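PDB 3K4I: uncharacterized protein from Pseudomonas syringae pv. tomato, which is of unknown function but belongs to the RraA/aldolase-like family, three copies of the chain forming the assembly, with magnesium bound between subunits. Local coordinates for residues C97-D102 with I118-D124. Numbering follows the deposited sequence.
With MG (magnesium ion), chain H.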
loop_
_atom_site.group_PDB
_atom_site.type_symbol
_atom_site.label_atom_id
_atom_site.label_comp_id
_atom_site.label_asym_id
_atom_site.label_seq_id
_atom_site.Cartn_x
_atom_site.Cartn_y
_atom_site.Cartn_z
ATOM N N CYS C 97 -2.846 13.124 -11.805
ATOM C CA CYS C 97 -3.506 14.241 -11.132
ATOM C C CYS C 97 -4.487 13.668 -10.121
ATOM O O CYS C 97 -4.896 12.501 -10.210
ATOM C CB CYS C 97 -4.224 15.157 -12.125
ATOM S SG CYS C 97 -5.395 14.320 -13.236
ATOM N N THR C 98 -4.842 14.491 -9.151
ATOM C CA THR C 98 -5.702 14.056 -8.033
ATOM C C THR C 98 -7.062 14.745 -8.075
ATOM O O THR C 98 -7.195 15.869 -8.583
ATOM C CB THR C 98 -5.024 14.343 -6.698
ATOM O OG1 THR C 98 -4.712 15.737 -6.620
ATOM C CG2 THR C 98 -3.732 13.534 -6.579
ATOM N N VAL C 99 -8.077 14.062 -7.557
ATOM C CA VAL C 99 -9.437 14.582 -7.573
ATOM C C VAL C 99 -10.037 14.546 -6.162
ATOM O O VAL C 99 -11.259 14.472 -6.004
ATOM C CB VAL C 99 -10.368 13.867 -8.603
ATOM C CG1 VAL C 99 -9.948 14.178 -10.061
ATOM C CG2 VAL C 99 -10.439 12.384 -8.367
ATOM N N TRP C 100 -9.171 14.626 -5.154
ATOM C CA TRP C 100 -9.628 14.750 -3.735
ATOM C C TRP C 100 -8.450 15.275 -2.919
ATOM O O TRP C 100 -7.305 14.870 -3.153
ATOM C CB TRP C 100 -10.047 13.408 -3.176
ATOM C CG TRP C 100 -10.773 13.532 -1.851
ATOM C CD1 TRP C 100 -10.238 13.401 -0.605
ATOM C CD2 TRP C 100 -12.155 13.840 -1.678
ATOM N NE1 TRP C 100 -11.229 13.598 0.366
ATOM C CE2 TRP C 100 -12.407 13.867 -0.274
ATOM C CE3 TRP C 100 -13.216 14.075 -2.577
ATOM C CZ2 TRP C 100 -13.678 14.159 0.260
ATOM C CZ3 TRP C 100 -14.476 14.385 -2.062
ATOM C CH2 TRP C 100 -14.700 14.400 -0.635
ATOM N N GLY C 101 -8.709 16.179 -1.981
ATOM C CA GLY C 101 -7.633 16.682 -1.127
ATOM C C GLY C 101 -8.204 17.243 0.163
ATOM O O GLY C 101 -9.322 16.882 0.535
ATOM N N ASP C 102 -7.448 18.124 0.805
ATOM C CA ASP C 102 -7.778 18.585 2.168
ATOM C C ASP C 102 -9.087 19.349 2.285
ATOM O O ASP C 102 -9.880 19.085 3.213
ATOM C CB ASP C 102 -6.616 19.360 2.824
ATOM C CG ASP C 102 -6.094 20.545 1.988
ATOM O OD1 ASP C 102 -6.687 20.987 0.969
ATOM O OD2 ASP C 102 -5.030 21.067 2.396
ATOM N N ILE C 118 -12.368 6.471 -5.325
ATOM C CA ILE C 118 -11.773 7.112 -6.508
ATOM C C ILE C 118 -11.146 6.145 -7.495
ATOM O O ILE C 118 -10.222 5.399 -7.152
ATOM C CB ILE C 118 -10.709 8.177 -6.129
ATOM C CG1 ILE C 118 -11.259 9.140 -5.080
ATOM C CG2 ILE C 118 -10.292 8.967 -7.353
ATOM C CD1 ILE C 118 -10.225 10.104 -4.538
ATOM N N ASP C 119 -11.663 6.200 -8.723
ATOM C CA ASP C 119 -11.053 5.521 -9.869
ATOM C C ASP C 119 -10.016 6.527 -10.377
ATOM O O ASP C 119 -10.241 7.243 -11.343
ATOM C CB ASP C 119 -12.141 5.184 -10.900
ATOM C CG ASP C 119 -11.581 4.752 -12.259
ATOM O OD1 ASP C 119 -10.551 4.090 -12.281
ATOM O OD2 ASP C 119 -12.210 5.102 -13.283
ATOM N N GLY C 120 -8.873 6.557 -9.697
ATOM C CA GLY C 120 -7.938 7.648 -9.790
ATOM C C GLY C 120 -7.209 7.772 -8.469
ATOM O O GLY C 120 -7.206 6.840 -7.663
ATOM N N VAL C 121 -6.578 8.914 -8.250
ATOM C CA VAL C 121 -5.757 9.113 -7.044
ATOM C C VAL C 121 -6.141 10.371 -6.264
ATOM O O VAL C 121 -6.889 11.231 -6.777
ATOM C CB VAL C 121 -4.245 9.101 -7.390
ATOM C CG1 VAL C 121 -3.855 7.732 -7.950
ATOM C CG2 VAL C 121 -3.859 10.240 -8.354
ATOM N N ALA C 122 -5.668 10.448 -5.018
ATOM C CA ALA C 122 -5.976 11.574 -4.123
ATOM C C ALA C 122 -4.712 12.210 -3.567
ATOM O O ALA C 122 -3.666 11.560 -3.520
ATOM C CB ALA C 122 -6.869 11.095 -2.960
ATOM N N ARG C 123 -4.822 13.457 -3.116
ATOM C CA ARG C 123 -3.708 14.144 -2.441
ATOM C C ARG C 123 -4.064 14.459 -1.000
ATOM O O ARG C 123 -5.167 14.141 -0.558
ATOM C CB ARG C 123 -3.291 15.409 -3.199
ATOM C CG ARG C 123 -4.220 16.615 -3.141
ATOM C CD ARG C 123 -3.597 17.667 -4.028
ATOM N NE ARG C 123 -4.304 18.941 -3.979
ATOM C CZ ARG C 123 -3.822 20.052 -4.517
ATOM N NH1 ARG C 123 -2.641 20.020 -5.145
ATOM N NH2 ARG C 123 -4.517 21.174 -4.444
ATOM N N ASP C 124 -3.132 15.091 -0.283
ATOM C CA ASP C 124 -3.358 15.468 1.111
ATOM C C ASP C 124 -3.698 14.263 1.973
ATOM O O ASP C 124 -4.556 14.314 2.862
ATOM C CB ASP C 124 -4.437 16.551 1.193
ATOM C CG ASP C 124 -3.933 17.892 0.706
ATOM O OD1 ASP C 124 -2.830 18.313 1.130
ATOM O OD2 ASP C 124 -4.618 18.524 -0.107
HETATM MG MG MG H . -3.500 22.037 1.420
HETATM O O HOH W 1 -6.815 10.595 -10.568
HETATM O O HOH W 2 -3.934 21.147 -0.326
HETATM O O HOH W 3 -2.293 20.474 1.944
HETATM O O HOH W 4 -1.846 22.849 0.641
HETATM O O HOH W 5 -2.979 23.073 3.094
#
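Two acidic side chains crowd together at a magnesium ion, D102 OD1 lying 3.4 Å from D124 OD2. In this RraA-like fold, the loop leading into helix 102-110 runs beside the one that leaves strand 115-119 for helix 125-130, so that both helices start next to the metal. D102 OD2 binds MG at 2.1 Å together with four waters, and E200 of the second subunit completes the shell, which places the ion at a subunit interface. D124 is not itself a ligand: its OD2 accepts a hydrogen bond from the metal-bound water 2 (2.7 Å) and another from D102 N (3.0 Å). Two backbone hydrogen bonds join the loops, V99 N to V121 O (3.2 Å) and R123 N to W100 O (2.9 Å). G101 passes so close to R123 and D124 that a CB there would collide with D124 OD2. I118 CG2 packs on V99 CG2 and I118 CD1 on W100 CB (both 3.6 Å), and A122 CB meets W100 CB at 3.9 Å. R123 NH1 hydrogen-bonds to M142 O of the same chain and forms a salt bridge with D30 of the second subunit. At the far end from the metal, water 1 bridges the loops, donating to C97 O (2.7 Å) and accepting from V121 N (2.9 Å).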